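Local coordinates for protein aldo-keto reductase 1 (Coptotermes gestroi, PDB 5KET) that binds NADP at the mouth of a TIM barrel and probably catalyses redox reactions as an aldo-keto reductase, at residues A[82-87]-A[109-114]; A[114-119]-A[190-195]; A[35-40]-A[62-67]; A[101-106]-A[163-168]. One frame throughout, in Å; residues are numbered along the deposited sequence.

In the fold
Contact 3 comes first along the chain: its segments 35-40 and 62-67 close a loop that holds strand 51-53 and set helix 34-47 against helix 61-73 outside the barrel. Contact 1 opens afterwards on strand 83-88 and closes where helix 98-109 hands over to strand 114-119. Before it closes, contact 4 has opened on that helix, so the two cross; contact 4 ends at the entry to strand 166-172. Contact 2 shares V114 with contact 1, crosses contact 4 as well, and reaches strand 192-196 through the barrel interior. Together they tie strands and helices of the (beta/alpha)8 barrel, inside and out, with NADP touched by contacts 1 and 2.

Contact 1 of 4, residues A[82-87]-A[109-114]; sequences VFIVTK and LQLDYV. With NAP (NADP nicotinamide-adenine-dinucleotide phosphate), chain C.
I84 on strand 83-88 faces L109, L111 and V114, and the contact closes one beta-alpha-beta unit of the TIM barrel: strand 83-88, helix 98-109, then the neighbouring parallel strand 114-119. The chain leaves the helix through a Schellman motif in which Q110, with positive phi, is the C-prime residue and L111 N reaches back to L106 O.

The grip between the two segments is apolar. With CG1 of I84 set beside its backbone N (chi1 -68°), CG2 lies anti to that N and becomes the common meeting point. It stands 3.6 Å from V114 CG1, the two side chains crossing at about a right angle. L111 comes in more obliquely, its CD1 being 3.9 Å from I84 CG2, while L109 CD1 approaches the same methyl at 4.1 Å. V114 also lays its CB against the backbone, 3.6 Å from I84 O. Further along the strand T86 CG2 extends the patch, 4.0 Å from V114 CG1. L68 of helix 61-73 packs on I84 as well, and F72 of that helix on L111.

Polar groups of the strand look to other partners. T86 OG1 bonds to E61 OE2, and I84 N bonds to D115 OD1 at the corner of strand 114-119. On the barrel side K87 belongs to the NADP pocket. Its NZ bonds to D53 OD2 and to the hydroxyl of Y58, the predicted proton donor, and it comes within 3.6 Å of NADP O2D on the nicotinamide ribose.

Contact 2 of 4, residues A[114-119]-A[190-195]; sequences VDLYLI and PANLQV. With NAP (NADP nicotinamide-adenine-dinucleotide phosphate), chain C.
L116 and L118 meet A191, N192 and Q194 inside the barrel. The short axes of 116-119 and 192-195 come within 8.4 Å and run at 55° to each other. L116 CG lies anti to its backbone N (chi1 178°), and CD2 beyond it sits 3.9 Å from N192 CB, the side chains crossing at about a right angle. The other branch, CD1, reaches A191 CB at 4.5 Å. L118 turns CD1 to Q194 and CD2 to N192: CD1 is 3.8 Å from Q194 CB and 4.0 Å from Q194 CD, so the leucine lies across the stem of the glutamine and up to its amide. That amide ends beside the cofactor, with Q194 CD 4.0 Å from NADP O7N of the carboxamide. An alanine here would keep the CB contact with L118 CD1 but would probably open a gap beside the nicotinamide, leaving the carboxamide without the amide next to it.

In the next shell, Q194 O accepts a bond from S172 OG, a hydroxyl that also bonds to NADP, and A191 O is held by T216 OG1. Strand 166-172 stands between the two strands in the sheet, while L116 pairs through its backbone with strand 83-88. Inward side chains from next-but-one strands thus fill the TIM-barrel core beneath the nicotinamide pocket of an aldo-keto reductase.

Contact 3 of 4, residues A[35-40]-A[62-67]; sequences EEVTAA and AAIGKT
T38 and A63 bring together helix 34-47 and helix 61-73, two of the helices wrapped round the outside of the TIM barrel. The short axes of 35-40 and 62-67 pass 8.4 Å apart and point much the same way, with a crossing angle of -30°. From the backbone outward, T38 first places CB 3.3 Å from T67 OG1; its first torsion then puts the methyl CG2 anti to the carbonyl carbon, where it meets A63 CB at 3.5 Å. A63 CB also receives the neighbouring residue, V37 CG1 being 3.4 Å away, so one small methyl faces two branched side chains of the other helix. The second valine branch, CG2, turns to I64 CG1 at 3.9 Å, the side chains crossing at about a right angle. I64 in turn packs on T29, a residue of the NADP site.

The hydroxyl of T67 has two backbone carbonyls within weak reach, T38 O across the contact and A63 O one turn back in its own helix, each 3.4 Å from OG1. The chemistry is therefore mainly aliphatic carbon against aliphatic carbon, with the threonine hydroxyl adding at most a weak polar link between the helices.

Contact 4 of 4, residues A[101-106]-A[163-168]; sequences FLTKSL and AGRTRS
Helix 98-109 of the TIM barrel packs here on the turn that leads into strand 166-172, with L102 and L106 closing on R165. The turn follows helix 150-162, which ends in a Schellman motif where G164 takes positive phi (72°) just before the arginine.

R165 carries most of the contact through its aliphatic stem. Its CB faces both leucines, 3.6 Å from L102 CD2 and 3.8 Å from L106 CD1. The second leucine crosses the arginine at about a right angle and also borders the backbone, L106 CD1 being 3.9 Å from R165 O. On the strand side, L102 CD2 comes within 4.4 Å of T166 CG2. Both leucines also pack on strand 114-119, L102 on Y117 and L106 on V114, so this seam continues into the layer between sheet and helices. The backbone of R165 pairs with V114 of that strand.

Farther out the arginine passes T103, whose OG1 is 4.1 Å from R165 CD. That hydroxyl bonds back to E99 O in its own helix. The chain of R165 bends at chi3 (-140°), which swings NE away from the extended line. Its guanidinium makes a long, weak ion pair through NH2 with E99 OE1, and one face of the group is covered by A163 CB, which stands 3.6 Å above the plane, over its centre.

Contact 1 of 4, residues A[82-87]-A[109-114]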
# COMPACT_ATOMS: atom_id res chain seq x y z
N VAL A 82 -11.27 6.10 -12.43
CA VAL A 82 -9.99 5.57 -11.98
C VAL A 82 -9.75 6.00 -10.53
O VAL A 82 -10.16 7.09 -10.11
CB VAL A 82 -8.83 6.04 -12.90
CG1 VAL A 82 -8.50 7.51 -12.69
CG2 VAL A 82 -7.59 5.17 -12.71
N PHE A 83 -9.09 5.13 -9.77
CA PHE A 83 -8.91 5.28 -8.33
C PHE A 83 -7.43 5.51 -8.04
O PHE A 83 -6.62 4.58 -8.16
CB PHE A 83 -9.43 4.04 -7.60
CG PHE A 83 -9.69 4.25 -6.14
CD1 PHE A 83 -8.67 4.07 -5.21
CD2 PHE A 83 -10.95 4.59 -5.69
CE1 PHE A 83 -8.91 4.24 -3.85
CE2 PHE A 83 -11.20 4.77 -4.34
CZ PHE A 83 -10.17 4.60 -3.42
N ILE A 84 -7.07 6.73 -7.64
CA ILE A 84 -5.68 7.13 -7.47
C ILE A 84 -5.35 7.21 -5.98
O ILE A 84 -6.00 7.93 -5.22
CB ILE A 84 -5.41 8.48 -8.16
CG1 ILE A 84 -5.52 8.31 -9.68
CG2 ILE A 84 -4.04 9.02 -7.77
CD1 ILE A 84 -4.70 7.15 -10.19
N VAL A 85 -4.31 6.47 -5.58
CA VAL A 85 -3.87 6.38 -4.19
C VAL A 85 -2.44 6.86 -4.11
O VAL A 85 -1.56 6.32 -4.79
CB VAL A 85 -3.98 4.94 -3.65
CG1 VAL A 85 -3.53 4.89 -2.20
CG2 VAL A 85 -5.39 4.41 -3.79
N THR A 86 -2.19 7.86 -3.26
CA THR A 86 -0.83 8.27 -2.91
C THR A 86 -0.77 8.51 -1.40
O THR A 86 -1.79 8.49 -0.70
CB THR A 86 -0.38 9.51 -3.69
OG1 THR A 86 1.04 9.65 -3.57
CG2 THR A 86 -1.06 10.76 -3.16
N LYS A 87 0.44 8.73 -0.90
CA LYS A 87 0.68 8.68 0.53
C LYS A 87 1.56 9.85 0.98
O LYS A 87 2.34 10.41 0.20
CB LYS A 87 1.33 7.35 0.92
CG LYS A 87 0.52 6.15 0.50
CD LYS A 87 1.43 5.04 0.02
CE LYS A 87 0.63 3.88 -0.53
NZ LYS A 87 1.54 2.83 -1.06
N LEU A 109 1.16 14.32 -10.17
CA LEU A 109 0.10 13.56 -10.81
C LEU A 109 -0.74 14.40 -11.76
O LEU A 109 -1.51 13.84 -12.55
CB LEU A 109 -0.80 12.93 -9.74
CG LEU A 109 -0.11 12.13 -8.61
CD1 LEU A 109 -1.07 11.86 -7.46
CD2 LEU A 109 0.48 10.86 -9.19
N GLN A 110 -0.61 15.73 -11.69
CA GLN A 110 -1.40 16.66 -12.50
C GLN A 110 -2.91 16.43 -12.33
O GLN A 110 -3.69 16.56 -13.28
CB GLN A 110 -1.01 16.58 -13.98
CG GLN A 110 0.49 16.49 -14.22
CD GLN A 110 0.84 16.49 -15.70
OE1 GLN A 110 1.88 15.99 -16.10
NE2 GLN A 110 -0.01 17.07 -16.51
N LEU A 111 -3.32 16.10 -11.12
CA LEU A 111 -4.72 15.93 -10.79
C LEU A 111 -5.17 16.98 -9.78
O LEU A 111 -4.36 17.55 -9.04
CB LEU A 111 -4.99 14.54 -10.21
CG LEU A 111 -4.25 13.37 -10.86
CD1 LEU A 111 -4.44 12.12 -10.04
CD2 LEU A 111 -4.72 13.22 -12.31
N ASP A 112 -6.48 17.24 -9.77
CA ASP A 112 -7.07 18.13 -8.78
C ASP A 112 -7.44 17.43 -7.49
O ASP A 112 -7.74 18.11 -6.50
CB ASP A 112 -8.31 18.81 -9.37
CG ASP A 112 -7.97 19.75 -10.51
OD1 ASP A 112 -6.89 20.37 -10.46
OD2 ASP A 112 -8.79 19.86 -11.44
N TYR A 113 -7.42 16.10 -7.47
CA TYR A 113 -7.78 15.33 -6.28
C TYR A 113 -7.27 13.90 -6.45
O TYR A 113 -7.14 13.41 -7.58
CB TYR A 113 -9.30 15.32 -6.05
CG TYR A 113 -10.11 14.37 -6.91
CD1 TYR A 113 -10.59 14.76 -8.16
CD2 TYR A 113 -10.43 13.09 -6.45
CE1 TYR A 113 -11.35 13.89 -8.94
CE2 TYR A 113 -11.18 12.22 -7.23
CZ TYR A 113 -11.64 12.62 -8.47
OH TYR A 113 -12.40 11.74 -9.24
N VAL A 114 -6.97 13.25 -5.33
CA VAL A 114 -6.71 11.81 -5.33
C VAL A 114 -7.89 11.14 -4.64
O VAL A 114 -8.63 11.74 -3.86
CB VAL A 114 -5.39 11.43 -4.63
CG1 VAL A 114 -4.19 11.83 -5.48
CG2 VAL A 114 -5.30 12.05 -3.23
PA NAP C . 4.32 -7.87 -4.97
O1A NAP C . 3.67 -6.93 -5.98
O2A NAP C . 3.67 -8.90 -4.38
O5B NAP C . 5.80 -8.32 -5.63
C5B NAP C . 5.87 -7.77 -6.92
C4B NAP C . 7.13 -8.36 -7.54
O4B NAP C . 6.80 -9.61 -8.11
C3B NAP C . 7.77 -7.44 -8.61
O3B NAP C . 9.16 -7.54 -8.54
C2B NAP C . 7.28 -8.05 -9.95
O2B NAP C . 8.26 -8.13 -10.89
C1B NAP C . 6.84 -9.51 -9.53
N9A NAP C . 5.52 -9.83 -10.04
C8A NAP C . 4.41 -8.96 -10.18
N7A NAP C . 3.33 -9.59 -10.71
C5A NAP C . 3.76 -10.91 -10.92
C6A NAP C . 3.11 -12.04 -11.44
N6A NAP C . 1.80 -11.97 -11.85
N1A NAP C . 3.75 -13.24 -11.55
C2A NAP C . 5.06 -13.25 -11.12
N3A NAP C . 5.82 -12.26 -10.60
C4A NAP C . 5.12 -11.07 -10.52
O3 NAP C . 4.62 -6.90 -3.72
PN NAP C . 5.22 -5.47 -3.99
O1N NAP C . 5.67 -5.17 -5.35
O2N NAP C . 6.00 -5.05 -2.76
O5D NAP C . 3.80 -4.43 -3.78
C5D NAP C . 4.10 -3.28 -4.41
C4D NAP C . 3.02 -2.30 -4.13
O4D NAP C . 2.73 -2.41 -2.74
C3D NAP C . 3.68 -0.92 -4.31
O3D NAP C . 3.32 -0.38 -5.51
C2D NAP C . 3.05 -0.09 -3.24
O2D NAP C . 1.88 0.45 -3.69
C1D NAP C . 2.68 -1.13 -2.16
N1N NAP C . 3.71 -0.94 -1.11
C2N NAP C . 3.37 -0.28 0.04
C3N NAP C . 4.31 -0.07 1.02
C7N NAP C . 3.89 0.62 2.22
O7N NAP C . 2.78 1.17 2.35
N7N NAP C . 4.79 0.65 3.26
C4N NAP C . 5.64 -0.49 0.85
C5N NAP C . 5.97 -1.13 -0.32
C6N NAP C . 5.02 -1.36 -1.30
P2B NAP C . 8.14 -7.14 -12.38
O1X NAP C . 8.11 -5.77 -11.72
O2X NAP C . 9.32 -7.50 -13.23
O3X NAP C . 6.72 -7.52 -12.80

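Contact 2 of 4, residues A[114-119]-A[190-195]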
# COMPACT_ATOMS: atom_id res chain seq x y z
N VAL A 114 -6.97 13.25 -5.33
CA VAL A 114 -6.71 11.81 -5.33
C VAL A 114 -7.89 11.14 -4.64
O VAL A 114 -8.63 11.74 -3.86
CB VAL A 114 -5.39 11.43 -4.63
CG1 VAL A 114 -4.19 11.83 -5.48
CG2 VAL A 114 -5.30 12.05 -3.23
N ASP A 115 -8.07 9.86 -4.93
CA ASP A 115 -9.20 9.18 -4.31
C ASP A 115 -8.90 8.78 -2.88
O ASP A 115 -9.82 8.71 -2.06
CB ASP A 115 -9.61 7.98 -5.16
CG ASP A 115 -10.09 8.39 -6.52
OD1 ASP A 115 -9.24 8.55 -7.42
OD2 ASP A 115 -11.31 8.59 -6.69
N LEU A 116 -7.63 8.56 -2.55
CA LEU A 116 -7.27 8.00 -1.25
C LEU A 116 -5.88 8.48 -0.85
O LEU A 116 -4.93 8.29 -1.60
CB LEU A 116 -7.31 6.48 -1.30
CG LEU A 116 -6.89 5.79 -0.01
CD1 LEU A 116 -7.87 6.13 1.11
CD2 LEU A 116 -6.80 4.30 -0.21
N TYR A 117 -5.78 9.10 0.32
CA TYR A 117 -4.52 9.64 0.84
C TYR A 117 -4.20 8.96 2.17
O TYR A 117 -4.97 9.05 3.12
CB TYR A 117 -4.61 11.16 1.03
CG TYR A 117 -3.28 11.86 1.09
CD1 TYR A 117 -2.25 11.49 0.24
CD2 TYR A 117 -3.05 12.89 1.99
CE1 TYR A 117 -1.03 12.13 0.29
CE2 TYR A 117 -1.83 13.53 2.04
CZ TYR A 117 -0.83 13.15 1.19
OH TYR A 117 0.38 13.80 1.23
N LEU A 118 -3.05 8.29 2.22
CA LEU A 118 -2.67 7.54 3.40
C LEU A 118 -1.50 8.17 4.14
O LEU A 118 -0.59 8.74 3.53
CB LEU A 118 -2.27 6.11 3.04
CG LEU A 118 -3.13 5.35 2.04
CD1 LEU A 118 -2.53 3.95 1.89
CD2 LEU A 118 -4.57 5.34 2.51
N ILE A 119 -1.52 8.03 5.46
CA ILE A 119 -0.30 8.23 6.23
C ILE A 119 0.60 7.03 5.96
O ILE A 119 0.32 5.91 6.39
CB ILE A 119 -0.58 8.41 7.72
CG1 ILE A 119 -1.84 9.28 7.92
CG2 ILE A 119 0.61 9.03 8.41
CD1 ILE A 119 -2.04 9.77 9.35
N PRO A 190 -10.82 6.54 9.32
CA PRO A 190 -10.00 5.95 8.25
C PRO A 190 -10.84 5.14 7.27
O PRO A 190 -11.66 4.31 7.67
CB PRO A 190 -9.03 5.04 9.03
CG PRO A 190 -9.05 5.54 10.44
CD PRO A 190 -10.11 6.57 10.60
N ALA A 191 -10.65 5.40 5.99
CA ALA A 191 -11.35 4.65 4.96
C ALA A 191 -10.67 3.34 4.62
O ALA A 191 -11.34 2.38 4.24
CB ALA A 191 -11.49 5.49 3.70
N ASN A 192 -9.35 3.28 4.76
CA ASN A 192 -8.59 2.14 4.27
C ASN A 192 -7.30 2.01 5.07
O ASN A 192 -6.69 3.02 5.43
CB ASN A 192 -8.29 2.28 2.77
CG ASN A 192 -7.33 1.23 2.26
OD1 ASN A 192 -7.71 0.08 2.03
ND2 ASN A 192 -6.07 1.62 2.04
N LEU A 193 -6.93 0.77 5.38
CA LEU A 193 -5.65 0.44 5.98
C LEU A 193 -4.85 -0.36 4.97
O LEU A 193 -5.35 -1.33 4.41
CB LEU A 193 -5.83 -0.38 7.25
CG LEU A 193 -4.51 -0.93 7.80
CD1 LEU A 193 -3.60 0.21 8.22
CD2 LEU A 193 -4.74 -1.92 8.92
N GLN A 194 -3.60 0.05 4.73
CA GLN A 194 -2.76 -0.65 3.78
C GLN A 194 -1.56 -1.21 4.54
O GLN A 194 -0.68 -0.47 4.98
CB GLN A 194 -2.33 0.26 2.63
CG GLN A 194 -1.00 -0.14 2.02
CD GLN A 194 -0.76 0.52 0.68
OE1 GLN A 194 -1.64 1.14 0.12
NE2 GLN A 194 0.46 0.44 0.19
N VAL A 195 -1.54 -2.53 4.70
CA VAL A 195 -0.49 -3.23 5.41
C VAL A 195 0.01 -4.37 4.54
O VAL A 195 -0.62 -4.75 3.55
CB VAL A 195 -0.96 -3.78 6.77
CG1 VAL A 195 -1.19 -2.64 7.76
CG2 VAL A 195 -2.22 -4.59 6.58
PA NAP C . 4.32 -7.87 -4.97
O1A NAP C . 3.67 -6.93 -5.98
O2A NAP C . 3.67 -8.90 -4.38
O5B NAP C . 5.80 -8.32 -5.63
C5B NAP C . 5.87 -7.77 -6.92
C4B NAP C . 7.13 -8.36 -7.54
O4B NAP C . 6.80 -9.61 -8.11
C3B NAP C . 7.77 -7.44 -8.61
O3B NAP C . 9.16 -7.54 -8.54
C2B NAP C . 7.28 -8.05 -9.95
O2B NAP C . 8.26 -8.13 -10.89
C1B NAP C . 6.84 -9.51 -9.53
N9A NAP C . 5.52 -9.83 -10.04
C8A NAP C . 4.41 -8.96 -10.18
N7A NAP C . 3.33 -9.59 -10.71
C5A NAP C . 3.76 -10.91 -10.92
C6A NAP C . 3.11 -12.04 -11.44
N6A NAP C . 1.80 -11.97 -11.85
N1A NAP C . 3.75 -13.24 -11.55
C2A NAP C . 5.06 -13.25 -11.12
N3A NAP C . 5.82 -12.26 -10.60
C4A NAP C . 5.12 -11.07 -10.52
O3 NAP C . 4.62 -6.90 -3.72
PN NAP C . 5.22 -5.47 -3.99
O1N NAP C . 5.67 -5.17 -5.35
O2N NAP C . 6.00 -5.05 -2.76
O5D NAP C . 3.80 -4.43 -3.78
C5D NAP C . 4.10 -3.28 -4.41
C4D NAP C . 3.02 -2.30 -4.13
O4D NAP C . 2.73 -2.41 -2.74
C3D NAP C . 3.68 -0.92 -4.31
O3D NAP C . 3.32 -0.38 -5.51
C2D NAP C . 3.05 -0.09 -3.24
O2D NAP C . 1.88 0.45 -3.69
C1D NAP C . 2.68 -1.13 -2.16
N1N NAP C . 3.71 -0.94 -1.11
C2N NAP C . 3.37 -0.28 0.04
C3N NAP C . 4.31 -0.07 1.02
C7N NAP C . 3.89 0.62 2.22
O7N NAP C . 2.78 1.17 2.35
N7N NAP C . 4.79 0.65 3.26
C4N NAP C . 5.64 -0.49 0.85
C5N NAP C . 5.97 -1.13 -0.32
C6N NAP C . 5.02 -1.36 -1.30
P2B NAP C . 8.14 -7.14 -12.38
O1X NAP C . 8.11 -5.77 -11.72
O2X NAP C . 9.32 -7.50 -13.23
O3X NAP C . 6.72 -7.52 -12.80

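Contact 3 of 4, residues A[35-40]-A[62-67]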
# COMPACT_ATOMS: atom_id res chain seq x y z
N GLU A 35 10.93 5.61 -15.95
CA GLU A 35 11.18 5.07 -17.28
C GLU A 35 10.27 3.88 -17.57
O GLU A 35 9.79 3.71 -18.70
CB GLU A 35 12.64 4.68 -17.46
N GLU A 36 9.97 3.08 -16.55
CA GLU A 36 9.14 1.89 -16.69
C GLU A 36 7.68 2.10 -16.29
O GLU A 36 6.79 1.48 -16.88
CB GLU A 36 9.73 0.75 -15.85
CG GLU A 36 11.01 0.19 -16.43
CD GLU A 36 11.65 -0.85 -15.53
OE1 GLU A 36 11.23 -0.95 -14.35
OE2 GLU A 36 12.55 -1.58 -16.00
N VAL A 37 7.40 2.96 -15.31
CA VAL A 37 6.04 3.08 -14.78
C VAL A 37 5.09 3.69 -15.80
O VAL A 37 3.87 3.46 -15.74
CB VAL A 37 6.04 3.89 -13.47
CG1 VAL A 37 6.37 5.30 -13.77
CG2 VAL A 37 4.68 3.88 -12.82
N THR A 38 5.60 4.47 -16.76
CA THR A 38 4.67 5.06 -17.71
C THR A 38 4.11 4.00 -18.66
O THR A 38 2.89 3.86 -18.79
CB THR A 38 5.31 6.21 -18.49
OG1 THR A 38 6.02 5.69 -19.63
CG2 THR A 38 6.24 7.02 -17.64
N ALA A 39 4.98 3.21 -19.29
CA ALA A 39 4.48 2.14 -20.16
C ALA A 39 3.69 1.10 -19.36
O ALA A 39 2.71 0.55 -19.87
CB ALA A 39 5.64 1.47 -20.89
N ALA A 40 4.10 0.83 -18.12
CA ALA A 40 3.40 -0.17 -17.32
C ALA A 40 1.98 0.27 -17.00
O ALA A 40 1.07 -0.56 -16.91
CB ALA A 40 4.18 -0.44 -16.03
N ALA A 62 5.11 11.85 -11.01
CA ALA A 62 5.12 12.69 -12.20
C ALA A 62 4.91 11.85 -13.46
O ALA A 62 4.19 12.26 -14.37
CB ALA A 62 6.44 13.46 -12.28
N ALA A 63 5.55 10.68 -13.52
CA ALA A 63 5.40 9.82 -14.68
C ALA A 63 3.97 9.30 -14.80
O ALA A 63 3.42 9.22 -15.91
CB ALA A 63 6.37 8.65 -14.59
N ILE A 64 3.37 8.91 -13.68
CA ILE A 64 1.98 8.48 -13.68
C ILE A 64 1.09 9.59 -14.22
O ILE A 64 0.25 9.37 -15.10
CB ILE A 64 1.57 8.04 -12.27
CG1 ILE A 64 2.47 6.89 -11.80
CG2 ILE A 64 0.10 7.65 -12.22
CD1 ILE A 64 2.04 6.23 -10.52
N GLY A 65 1.30 10.82 -13.73
CA GLY A 65 0.55 11.95 -14.25
C GLY A 65 0.63 12.08 -15.76
O GLY A 65 -0.38 12.30 -16.43
N LYS A 66 1.84 11.96 -16.32
CA LYS A 66 2.00 12.04 -17.77
C LYS A 66 1.11 11.02 -18.46
O LYS A 66 0.36 11.37 -19.39
CB LYS A 66 3.46 11.81 -18.15
CG LYS A 66 4.41 12.88 -17.63
N THR A 67 1.16 9.77 -18.02
CA THR A 67 0.34 8.73 -18.63
C THR A 67 -1.15 8.99 -18.40
O THR A 67 -1.96 8.89 -19.33
CB THR A 67 0.75 7.37 -18.07
OG1 THR A 67 2.16 7.19 -18.27
CG2 THR A 67 -0.00 6.26 -18.78

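Contact 4 of 4, residues A[101-106]-A[163-168]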
# COMPACT_ATOMS: atom_id res chain seq x y z
N PHE A 101 2.62 18.51 1.16
CA PHE A 101 3.04 17.32 0.43
C PHE A 101 1.96 16.82 -0.51
O PHE A 101 2.25 16.47 -1.66
CB PHE A 101 3.47 16.23 1.41
CG PHE A 101 4.85 16.42 1.94
CD1 PHE A 101 5.96 16.23 1.12
CD2 PHE A 101 5.06 16.80 3.26
CE1 PHE A 101 7.24 16.42 1.60
CE2 PHE A 101 6.33 16.98 3.74
CZ PHE A 101 7.43 16.79 2.91
N LEU A 102 0.71 16.78 -0.05
CA LEU A 102 -0.34 16.36 -0.96
C LEU A 102 -0.46 17.31 -2.14
O LEU A 102 -0.64 16.88 -3.28
CB LEU A 102 -1.66 16.25 -0.21
CG LEU A 102 -2.93 16.11 -1.04
CD1 LEU A 102 -2.91 14.86 -1.94
CD2 LEU A 102 -4.08 16.03 -0.06
N THR A 103 -0.33 18.62 -1.90
CA THR A 103 -0.25 19.55 -3.02
C THR A 103 0.90 19.18 -3.95
O THR A 103 0.74 19.16 -5.17
CB THR A 103 -0.11 20.99 -2.53
OG1 THR A 103 -1.18 21.29 -1.62
CG2 THR A 103 -0.16 21.96 -3.69
N LYS A 104 2.06 18.84 -3.38
CA LYS A 104 3.19 18.43 -4.22
C LYS A 104 2.89 17.13 -4.97
O LYS A 104 3.22 16.99 -6.15
CB LYS A 104 4.46 18.29 -3.38
CG LYS A 104 5.02 19.62 -2.87
N SER A 105 2.26 16.16 -4.29
CA SER A 105 1.88 14.92 -4.96
C SER A 105 0.94 15.20 -6.13
O SER A 105 1.16 14.73 -7.26
CB SER A 105 1.21 13.95 -3.97
OG SER A 105 2.07 13.63 -2.89
N LEU A 106 -0.10 15.99 -5.88
CA LEU A 106 -1.13 16.25 -6.88
C LEU A 106 -0.55 16.87 -8.14
O LEU A 106 -0.88 16.45 -9.26
CB LEU A 106 -2.22 17.14 -6.28
CG LEU A 106 -3.09 16.50 -5.19
CD1 LEU A 106 -3.99 17.52 -4.51
CD2 LEU A 106 -3.93 15.37 -5.77
N ALA A 163 -10.97 20.20 1.90
CA ALA A 163 -10.49 21.01 0.79
C ALA A 163 -10.66 20.30 -0.54
O ALA A 163 -10.35 20.89 -1.58
CB ALA A 163 -9.02 21.39 1.01
N GLY A 164 -11.14 19.06 -0.52
CA GLY A 164 -11.37 18.31 -1.73
C GLY A 164 -10.12 17.82 -2.43
O GLY A 164 -10.22 17.29 -3.53
N ARG A 165 -8.94 18.00 -1.82
CA ARG A 165 -7.72 17.48 -2.41
C ARG A 165 -7.67 15.95 -2.36
O ARG A 165 -6.89 15.35 -3.11
CB ARG A 165 -6.50 18.10 -1.73
CG ARG A 165 -6.36 19.60 -1.99
CD ARG A 165 -5.10 20.21 -1.37
NE ARG A 165 -5.38 21.53 -0.80
CZ ARG A 165 -5.44 21.79 0.51
NH1 ARG A 165 -5.21 20.82 1.38
NH2 ARG A 165 -5.70 23.01 0.95
N THR A 166 -8.48 15.31 -1.53
CA THR A 166 -8.60 13.86 -1.51
C THR A 166 -10.03 13.50 -1.16
O THR A 166 -10.67 14.19 -0.37
CB THR A 166 -7.63 13.23 -0.51
OG1 THR A 166 -7.90 11.83 -0.39
CG2 THR A 166 -7.76 13.90 0.87
N ARG A 167 -10.53 12.41 -1.75
CA ARG A 167 -11.90 12.02 -1.44
C ARG A 167 -11.99 11.18 -0.17
O ARG A 167 -12.97 11.29 0.57
CB ARG A 167 -12.52 11.28 -2.63
CG ARG A 167 -12.67 12.15 -3.86
CD ARG A 167 -13.58 13.34 -3.59
NE ARG A 167 -13.46 14.39 -4.60
CZ ARG A 167 -14.13 14.40 -5.75
NH1 ARG A 167 -14.97 13.41 -6.04
NH2 ARG A 167 -13.95 15.39 -6.61
N SER A 168 -10.97 10.37 0.11
CA SER A 168 -10.91 9.59 1.34
C SER A 168 -9.49 9.63 1.89
O SER A 168 -8.54 9.93 1.17
CB SER A 168 -11.35 8.13 1.12
OG SER A 168 -12.62 8.05 0.50